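Local coordinates for protein putative oxidoreductase molybdopterin-binding subunit (Sulfolobus tokodaii, PDB 4ZOH) that is probably the molybdenum cofactor-binding subunit of an oxidoreductase of the xanthine dehydrogenase and aldehyde oxidase family, and binds a pterin cytosine dinucleotide, at residues H254-K259 and Q329-A334; L279-G284 and G296-T301; N157-A162 and E621-D626. One frame throughout, in Å; residues are numbered along the deposited sequence.

Contact 1: H254-K259 and Q329-A334. With MCN (pterin cytosine dinucleotide), chain D.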
# COMPACT_ATOMS: atom_id res chain seq x y z
N HIS A 254 10.59 -19.96 -21.21
CA HIS A 254 10.95 -20.93 -22.28
C HIS A 254 10.25 -22.25 -22.09
O HIS A 254 10.22 -22.77 -20.99
CB HIS A 254 12.46 -21.18 -22.33
CG HIS A 254 13.26 -19.97 -22.64
ND1 HIS A 254 14.40 -20.01 -23.42
CD2 HIS A 254 13.07 -18.67 -22.30
CE1 HIS A 254 14.88 -18.78 -23.54
NE2 HIS A 254 14.09 -17.94 -22.88
N GLY A 255 9.63 -22.78 -23.16
CA GLY A 255 8.89 -24.04 -23.02
C GLY A 255 9.00 -24.85 -24.29
O GLY A 255 9.69 -24.43 -25.22
N ARG A 256 8.31 -26.00 -24.33
CA ARG A 256 8.33 -26.90 -25.53
C ARG A 256 9.75 -27.54 -25.72
O ARG A 256 10.19 -28.22 -24.81
CB ARG A 256 7.82 -26.20 -26.82
CG ARG A 256 6.39 -25.69 -26.68
CD ARG A 256 5.25 -26.72 -26.66
NE ARG A 256 3.96 -26.02 -26.91
CZ ARG A 256 3.09 -25.59 -25.98
NH1 ARG A 256 3.28 -25.87 -24.68
NH2 ARG A 256 1.96 -24.97 -26.33
N ASP A 257 10.35 -27.39 -26.89
CA ASP A 257 11.72 -27.76 -27.19
C ASP A 257 11.90 -29.30 -26.99
O ASP A 257 12.64 -29.72 -26.07
CB ASP A 257 12.74 -26.93 -26.33
CG ASP A 257 14.08 -26.85 -26.97
OD1 ASP A 257 14.18 -27.48 -28.04
OD2 ASP A 257 15.06 -26.16 -26.52
N LYS A 258 11.16 -30.09 -27.77
CA LYS A 258 11.23 -31.56 -27.81
C LYS A 258 11.30 -32.11 -29.24
O LYS A 258 10.67 -31.58 -30.14
CB LYS A 258 10.08 -32.20 -27.04
CG LYS A 258 9.94 -31.66 -25.65
CD LYS A 258 8.75 -32.23 -24.96
CE LYS A 258 8.83 -31.81 -23.49
NZ LYS A 258 8.72 -30.30 -23.45
N LYS A 259 12.08 -33.18 -29.42
CA LYS A 259 12.37 -33.83 -30.71
C LYS A 259 11.90 -35.28 -30.67
O LYS A 259 12.25 -36.02 -29.71
CB LYS A 259 13.89 -33.82 -30.93
CG LYS A 259 14.34 -33.99 -32.39
CD LYS A 259 15.85 -34.20 -32.52
CE LYS A 259 16.47 -32.96 -33.06
NZ LYS A 259 17.81 -33.35 -33.55
N GLN A 329 10.53 -24.52 -18.74
CA GLN A 329 9.39 -24.58 -17.79
C GLN A 329 8.10 -24.90 -18.50
O GLN A 329 8.01 -24.82 -19.69
CB GLN A 329 9.08 -23.17 -17.23
CG GLN A 329 10.21 -22.35 -16.75
CD GLN A 329 9.75 -20.93 -16.39
OE1 GLN A 329 10.30 -19.94 -16.90
NE2 GLN A 329 8.74 -20.84 -15.56
N SER A 330 7.06 -25.12 -17.73
CA SER A 330 5.71 -25.29 -18.27
C SER A 330 5.43 -24.08 -19.17
O SER A 330 5.67 -22.91 -18.79
CB SER A 330 4.69 -25.28 -17.18
OG SER A 330 4.50 -26.56 -16.66
N TYR A 331 4.91 -24.38 -20.36
CA TYR A 331 4.18 -23.41 -21.18
C TYR A 331 2.87 -24.07 -21.61
O TYR A 331 2.86 -25.28 -21.98
CB TYR A 331 4.96 -23.00 -22.38
CG TYR A 331 4.23 -22.13 -23.38
CD1 TYR A 331 3.66 -20.89 -22.98
CD2 TYR A 331 4.09 -22.51 -24.69
CE1 TYR A 331 3.07 -20.02 -23.89
CE2 TYR A 331 3.48 -21.68 -25.61
CZ TYR A 331 2.97 -20.42 -25.21
OH TYR A 331 2.35 -19.57 -26.09
N ARG A 332 1.78 -23.27 -21.54
CA ARG A 332 0.44 -23.65 -21.95
C ARG A 332 0.29 -25.01 -22.62
O ARG A 332 0.66 -25.18 -23.77
CB ARG A 332 -0.19 -22.52 -22.81
CG ARG A 332 -1.74 -22.69 -22.86
CD ARG A 332 -2.39 -21.56 -23.65
NE ARG A 332 -3.86 -21.52 -23.43
CZ ARG A 332 -4.57 -20.38 -23.49
NH1 ARG A 332 -3.93 -19.24 -23.74
NH2 ARG A 332 -5.89 -20.37 -23.23
N GLY A 333 -0.22 -25.97 -21.86
CA GLY A 333 -0.29 -27.38 -22.25
C GLY A 333 0.77 -28.29 -21.59
O GLY A 333 0.51 -29.45 -21.37
N ALA A 334 1.96 -27.77 -21.33
CA ALA A 334 2.94 -28.38 -20.42
C ALA A 334 3.23 -29.87 -20.79
O ALA A 334 2.89 -30.82 -20.02
CB ALA A 334 2.41 -28.27 -18.99
N1 MCN D . -14.55 -23.15 -18.44
C2 MCN D . -15.91 -23.46 -18.43
N3 MCN D . -16.35 -24.75 -18.56
C4 MCN D . -15.40 -25.76 -18.73
C5 MCN D . -14.04 -25.46 -18.74
C6 MCN D . -13.60 -24.15 -18.57
O2 MCN D . -16.78 -22.60 -18.29
N4 MCN D . -15.84 -26.99 -18.85
C1' MCN D . -14.18 -21.75 -18.27
C2D MCN D . -13.94 -21.47 -16.78
O2' MCN D . -15.07 -20.98 -16.13
C3' MCN D . -12.93 -20.35 -16.82
C4D MCN D . -12.03 -20.88 -17.86
O4D MCN D . -12.94 -21.48 -18.88
O3' MCN D . -13.47 -19.14 -17.23
C5' MCN D . -11.33 -21.83 -16.91
O5' MCN D . -10.61 -22.72 -17.55
PA MCN D . -9.98 -24.04 -16.84
O1A MCN D . -10.47 -24.44 -15.53
O2A MCN D . -10.07 -24.95 -18.03
O3A MCN D . -8.39 -23.47 -16.84
PB MCN D . -7.83 -22.55 -15.63
O1B MCN D . -7.30 -23.49 -14.56
O2B MCN D . -8.72 -21.50 -15.15
O3B MCN D . -6.70 -21.86 -16.39
C10 MCN D . -5.34 -22.38 -16.49
C9' MCN D . -4.87 -22.37 -17.93
C8' MCN D . -3.47 -22.63 -18.06
S8' MCN D . -2.77 -24.08 -17.35
C7' MCN D . -2.65 -21.85 -18.82
S7' MCN D . -0.93 -22.23 -19.12
C6' MCN D . -3.15 -20.72 -19.57
C7 MCN D . -4.70 -20.81 -19.74
O9' MCN D . -5.23 -21.10 -18.46
N5' MCN D . -2.71 -19.43 -19.03
C4A MCN D . -3.46 -18.24 -19.16
N8' MCN D . -5.25 -19.50 -20.21
C4B MCN D . -4.74 -18.31 -19.79
N1' MCN D . -5.49 -17.22 -19.99
C2' MCN D . -5.05 -16.05 -19.55
N2' MCN D . -5.82 -15.00 -19.74
N3' MCN D . -3.78 -15.88 -18.90
C4' MCN D . -2.94 -17.00 -18.71
O4' MCN D . -1.81 -16.87 -18.16
O HOH W 1 12.21 -20.40 -18.75
O HOH W 2 7.31 -26.73 -21.70
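The backbone carbonyl oxygen of Arg332 is gripped by both terminal nitrogens of Arg256, with NH1 and NH2 each 2.9 Å from Arg332 O. The oxygen lies close to the guanidinium plane; NH2 meets it almost head-on, whereas NH1 stands above the plane of the carbonyl. NH1 adds a weak bond to Tyr331 O, so one arginine end holds two successive carbonyls. The arginine reaches them by turning its chain about the CB-CG bond (chi2 -72°), which brings one guanidinium face over the ring-rim atom Tyr331 CD2, 3.5 Å from Arg256 CZ, with the two planes 38° apart. Upstream, Gln329 N donates a straight bond of 2.9 Å to His254 O. Between these two grips, Gly255 packs its CA 3.5 Å from Gln329 O in a CH···O contact, and a CB at Gly255 would collide with that of Tyr331. Two waters accept from His254 N and Arg256 N, within hydrogen-bonding reach of Gln329 OE1 and Gln329 O respectively; OE1 also accepts from Gly253 N. Arg332 turns its own side chain to the cofactor, with N8' over one guanidinium face, toward the rim, 3.2 Å from NH2, while Gln613 and Gly671 hold NH1 and NE. Arg256 is thus a second-shell residue: by fixing the Arg332 carbonyl it probably helps to set the cofactor-facing guanidinium in place.

Contact 2: L279-G284 and G296-T301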
# COMPACT_ATOMS: atom_id res chain seq x y z
N LEU A 279 12.45 -39.95 -27.88
CA LEU A 279 12.05 -38.54 -27.56
C LEU A 279 13.17 -37.82 -26.85
O LEU A 279 13.56 -38.23 -25.73
CB LEU A 279 10.76 -38.55 -26.69
CG LEU A 279 10.27 -37.16 -26.24
CD1 LEU A 279 9.67 -36.38 -27.43
CD2 LEU A 279 9.31 -37.25 -25.06
N ILE A 280 13.70 -36.75 -27.44
CA ILE A 280 14.67 -35.94 -26.70
C ILE A 280 14.15 -34.53 -26.23
O ILE A 280 13.93 -33.61 -27.09
CB ILE A 280 15.97 -35.75 -27.49
CG1 ILE A 280 16.71 -37.10 -27.65
CG2 ILE A 280 16.91 -34.84 -26.71
CD1 ILE A 280 17.74 -37.07 -28.77
N ALA A 281 14.05 -34.32 -24.91
CA ALA A 281 13.54 -33.04 -24.34
C ALA A 281 14.66 -32.21 -23.74
O ALA A 281 15.55 -32.75 -23.09
CB ALA A 281 12.46 -33.32 -23.33
N ASN A 282 14.70 -30.92 -24.08
CA ASN A 282 15.73 -30.02 -23.63
C ASN A 282 15.32 -29.27 -22.32
O ASN A 282 14.47 -28.36 -22.35
CB ASN A 282 16.10 -29.07 -24.75
CG ASN A 282 17.31 -28.24 -24.43
OD1 ASN A 282 17.65 -28.12 -23.29
ND2 ASN A 282 17.90 -27.60 -25.42
N LEU A 283 15.84 -29.70 -21.17
CA LEU A 283 15.60 -28.99 -19.91
C LEU A 283 16.31 -27.69 -19.71
O LEU A 283 15.98 -26.95 -18.75
CB LEU A 283 15.90 -29.86 -18.74
CG LEU A 283 15.08 -31.12 -18.61
CD1 LEU A 283 15.46 -31.87 -17.35
CD2 LEU A 283 13.57 -30.91 -18.67
N GLY A 284 17.27 -27.38 -20.58
CA GLY A 284 18.21 -26.26 -20.36
C GLY A 284 18.94 -26.48 -18.99
O GLY A 284 19.07 -27.60 -18.55
N GLY A 296 8.26 -33.34 -15.29
CA GLY A 296 6.89 -33.90 -15.24
C GLY A 296 6.19 -33.77 -16.62
O GLY A 296 5.41 -34.65 -17.04
N ASN A 297 6.48 -32.65 -17.29
CA ASN A 297 5.94 -32.35 -18.66
C ASN A 297 6.45 -33.32 -19.75
O ASN A 297 5.70 -33.69 -20.68
CB ASN A 297 6.26 -30.90 -19.05
CG ASN A 297 5.52 -29.90 -18.19
OD1 ASN A 297 4.66 -30.26 -17.42
ND2 ASN A 297 5.83 -28.64 -18.34
N VAL A 298 7.73 -33.76 -19.61
CA VAL A 298 8.29 -34.77 -20.52
C VAL A 298 7.47 -36.05 -20.56
O VAL A 298 7.18 -36.62 -21.64
CB VAL A 298 9.81 -35.03 -20.24
CG1 VAL A 298 10.32 -36.19 -21.08
CG2 VAL A 298 10.62 -33.76 -20.52
N LYS A 299 7.06 -36.45 -19.39
CA LYS A 299 6.22 -37.57 -19.20
C LYS A 299 4.85 -37.39 -19.85
O LYS A 299 4.34 -38.35 -20.44
CB LYS A 299 6.09 -37.86 -17.73
CG LYS A 299 7.48 -38.23 -17.17
CD LYS A 299 7.36 -38.54 -15.70
CE LYS A 299 8.70 -38.50 -15.01
NZ LYS A 299 8.34 -39.02 -13.65
N SER A 300 4.31 -36.16 -19.76
CA SER A 300 3.02 -35.85 -20.39
C SER A 300 3.13 -36.03 -21.90
O SER A 300 2.25 -36.66 -22.50
CB SER A 300 2.62 -34.42 -20.05
OG SER A 300 2.30 -34.39 -18.69
N THR A 301 4.24 -35.54 -22.48
CA THR A 301 4.46 -35.69 -23.89
C THR A 301 4.45 -37.18 -24.33
O THR A 301 3.69 -37.55 -25.26
CB THR A 301 5.80 -35.12 -24.28
OG1 THR A 301 5.86 -33.75 -23.87
CG2 THR A 301 6.06 -35.26 -25.79
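Strand 279-282 and helix 296-301 run nearly antiparallel, their axes 9.8 Å apart at closest approach and 150° apart in direction, with Ala281 and Val298 nearest at CA. No hydrogen bond crosses between them, and the contact is made mainly by side chains. Val298 points toward the strand and presents its two methyls to different residues. With CG1 anti to the backbone N (chi1 173°), CG2 is left on the side of Ala281, whose CB it meets at 3.4 Å, tighter than usual for two carbons. The other methyl, CG1, lies 4.2 Å from Leu279 CD2, which also comes close to the backbone Val298 O. Leu283, just past the end of the strand, brings its CD2 loosely to the same CG2 as Ala281. One helical turn on, Thr301 directs its methyl at the strand, CG2 lying 3.9 Å from Leu279 CD2 and scarcely farther from CD1, so that the leucine's forked end straddles it. The threonine hydroxyl lies within hydrogen-bonding reach of both Gly335 O and Asn297 O. An Asx turn, Asn282 OD1 accepting from Gly284 N, ends the strand. The packing belongs to the beta-alpha-beta unit of strand 272-282, helix 288-304 and strand 313-321: the helix lies against the sheet, Lys258 of neighbouring strand 254-266 touches both Val298 and Thr301, and strand 313-321 pairs with Leu279 and Ala281 through its backbone.

Contact 3: N157-A162 and E621-D626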
# COMPACT_ATOMS: atom_id res chain seq x y z
N ASN A 157 9.51 -29.97 -32.26
CA ASN A 157 8.62 -29.05 -31.62
C ASN A 157 9.52 -28.06 -30.94
O ASN A 157 10.14 -28.38 -29.91
CB ASN A 157 7.69 -29.86 -30.70
CG ASN A 157 6.50 -29.03 -30.17
OD1 ASN A 157 6.70 -28.11 -29.35
ND2 ASN A 157 5.24 -29.43 -30.54
N GLN A 158 9.66 -26.90 -31.55
CA GLN A 158 10.76 -26.01 -31.21
C GLN A 158 10.55 -25.31 -29.86
O GLN A 158 9.42 -25.28 -29.33
CB GLN A 158 10.99 -24.96 -32.31
CG GLN A 158 10.07 -23.70 -32.31
CD GLN A 158 8.58 -23.91 -32.68
OE1 GLN A 158 7.99 -24.97 -32.51
NE2 GLN A 158 7.96 -22.83 -33.15
N ARG A 159 11.61 -24.73 -29.32
CA ARG A 159 11.48 -23.91 -28.09
C ARG A 159 10.61 -22.63 -28.35
O ARG A 159 10.83 -21.94 -29.31
CB ARG A 159 12.85 -23.46 -27.71
CG ARG A 159 12.97 -23.03 -26.26
CD ARG A 159 14.48 -22.91 -25.94
NE ARG A 159 14.72 -22.82 -24.50
CZ ARG A 159 14.66 -23.83 -23.66
NH1 ARG A 159 14.85 -23.62 -22.35
NH2 ARG A 159 14.37 -25.05 -24.09
N VAL A 160 9.72 -22.29 -27.43
CA VAL A 160 9.03 -20.98 -27.54
C VAL A 160 9.13 -20.27 -26.18
O VAL A 160 9.60 -20.87 -25.21
CB VAL A 160 7.52 -21.18 -27.91
CG1 VAL A 160 7.37 -21.77 -29.34
CG2 VAL A 160 6.87 -22.07 -26.87
N ILE A 161 8.64 -19.01 -26.10
CA ILE A 161 8.69 -18.25 -24.88
C ILE A 161 7.29 -17.70 -24.54
O ILE A 161 6.69 -17.01 -25.37
CB ILE A 161 9.69 -17.11 -25.04
CG1 ILE A 161 11.09 -17.71 -25.37
CG2 ILE A 161 9.77 -16.27 -23.75
CD1 ILE A 161 12.07 -16.64 -25.90
N ALA A 162 6.80 -18.03 -23.35
CA ALA A 162 5.50 -17.68 -22.86
C ALA A 162 5.09 -16.22 -23.15
O ALA A 162 3.99 -15.99 -23.68
CB ALA A 162 5.37 -18.03 -21.40
N GLU A 621 6.46 -18.09 -34.04
CA GLU A 621 7.37 -18.02 -32.90
C GLU A 621 8.49 -19.07 -32.95
O GLU A 621 8.31 -20.12 -33.55
CB GLU A 621 6.53 -18.24 -31.64
CG GLU A 621 5.83 -16.90 -31.30
CD GLU A 621 4.82 -17.02 -30.19
OE1 GLU A 621 5.02 -17.80 -29.25
OE2 GLU A 621 3.74 -16.37 -30.27
N GLY A 622 9.61 -18.78 -32.27
CA GLY A 622 10.66 -19.76 -31.96
C GLY A 622 11.80 -19.17 -31.17
O GLY A 622 12.27 -18.06 -31.41
N ALA A 623 12.26 -19.91 -30.18
CA ALA A 623 13.37 -19.36 -29.40
C ALA A 623 14.65 -20.10 -29.90
O ALA A 623 14.80 -21.30 -29.66
CB ALA A 623 13.10 -19.54 -27.89
N PHE A 624 15.53 -19.37 -30.58
CA PHE A 624 16.75 -19.90 -31.07
C PHE A 624 18.00 -19.15 -30.54
O PHE A 624 17.96 -17.92 -30.36
CB PHE A 624 16.75 -19.92 -32.63
CG PHE A 624 15.56 -20.68 -33.21
CD1 PHE A 624 15.41 -22.09 -32.98
CD2 PHE A 624 14.56 -19.99 -33.96
CE1 PHE A 624 14.27 -22.81 -33.48
CE2 PHE A 624 13.45 -20.71 -34.46
CZ PHE A 624 13.29 -22.10 -34.20
N PHE A 625 19.09 -19.91 -30.40
CA PHE A 625 20.38 -19.43 -29.85
C PHE A 625 21.45 -19.38 -30.89
O PHE A 625 21.52 -20.23 -31.73
CB PHE A 625 20.83 -20.34 -28.72
CG PHE A 625 19.84 -20.42 -27.61
CD1 PHE A 625 19.88 -19.49 -26.55
CD2 PHE A 625 18.82 -21.39 -27.63
CE1 PHE A 625 18.96 -19.57 -25.51
CE2 PHE A 625 17.86 -21.44 -26.60
CZ PHE A 625 17.93 -20.51 -25.56
N ASP A 626 22.29 -18.37 -30.88
CA ASP A 626 23.42 -18.46 -31.77
C ASP A 626 24.44 -19.47 -31.13
O ASP A 626 24.23 -20.03 -30.01
CB ASP A 626 24.01 -17.09 -31.98
CG ASP A 626 24.70 -16.56 -30.71
OD1 ASP A 626 24.94 -17.32 -29.75
OD2 ASP A 626 25.02 -15.38 -30.66
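Gln158 NE2 and Ala623 N supply the two hydrogen bonds of this crossing, each to a backbone carbonyl of the opposite segment. Gln158 places its CG between the backbone N and carbonyl carbon (chi1 82°) and bends again at chi2, which brings NE2 to 2.8 Å from Glu621 O; that oxygen lies in the amide plane, and the same nitrogen also serves Gln617 O. Ala623 N reaches Arg159 O at 2.6 Å, from above the carbonyl plane, and Gly622 CA adds a CH···O contact to this oxygen. An alanine in place of Gln158 would probably leave Glu621 O and Gln617 O without this donor and take away the CG that touches Phe624 CZ. Arg159 runs extended past Ala623, its CD 3.7 Å from Phe625 CE2 at the ring edge, while its nitrogens are satisfied by Asp257, His254 and Thr328. Ile161 CD1 packs on Ala623 CB at 3.7 Å. Outside the two segments, Glu621 OE2 forms a salt bridge with a basic side chain on the chain of another protein. The loop following helix 600-619 thus crosses, almost at right angles, strand 149-161, which is outermost in its sheet within this chain and has strand 254-266 beside it.

All three contacts reach one mixed five-stranded sheet, in which strand 254-266 lies between 149-161 and 272-282. Contact 1 therefore sits between the others, its centre about 8 Å from that of contact 2 and 10 Å from that of contact 3; the centres of contacts 2 and 3 are about 15 Å apart. Along the chain, 157-162 comes first and 621-626 last, with contact 1 spanning contact 2 between them. Probable hydrogen bonds from Ile280 N to Lys259 O and between Ser330 OG and Asn297 ND2 join contacts 1 and 2; another, from Gly255 N to Val160 O, joins contacts 1 and 3. Contacts 1 and 2 stay within the first molybdopterin cofactor-binding domain, whereas contact 3 joins it to the second.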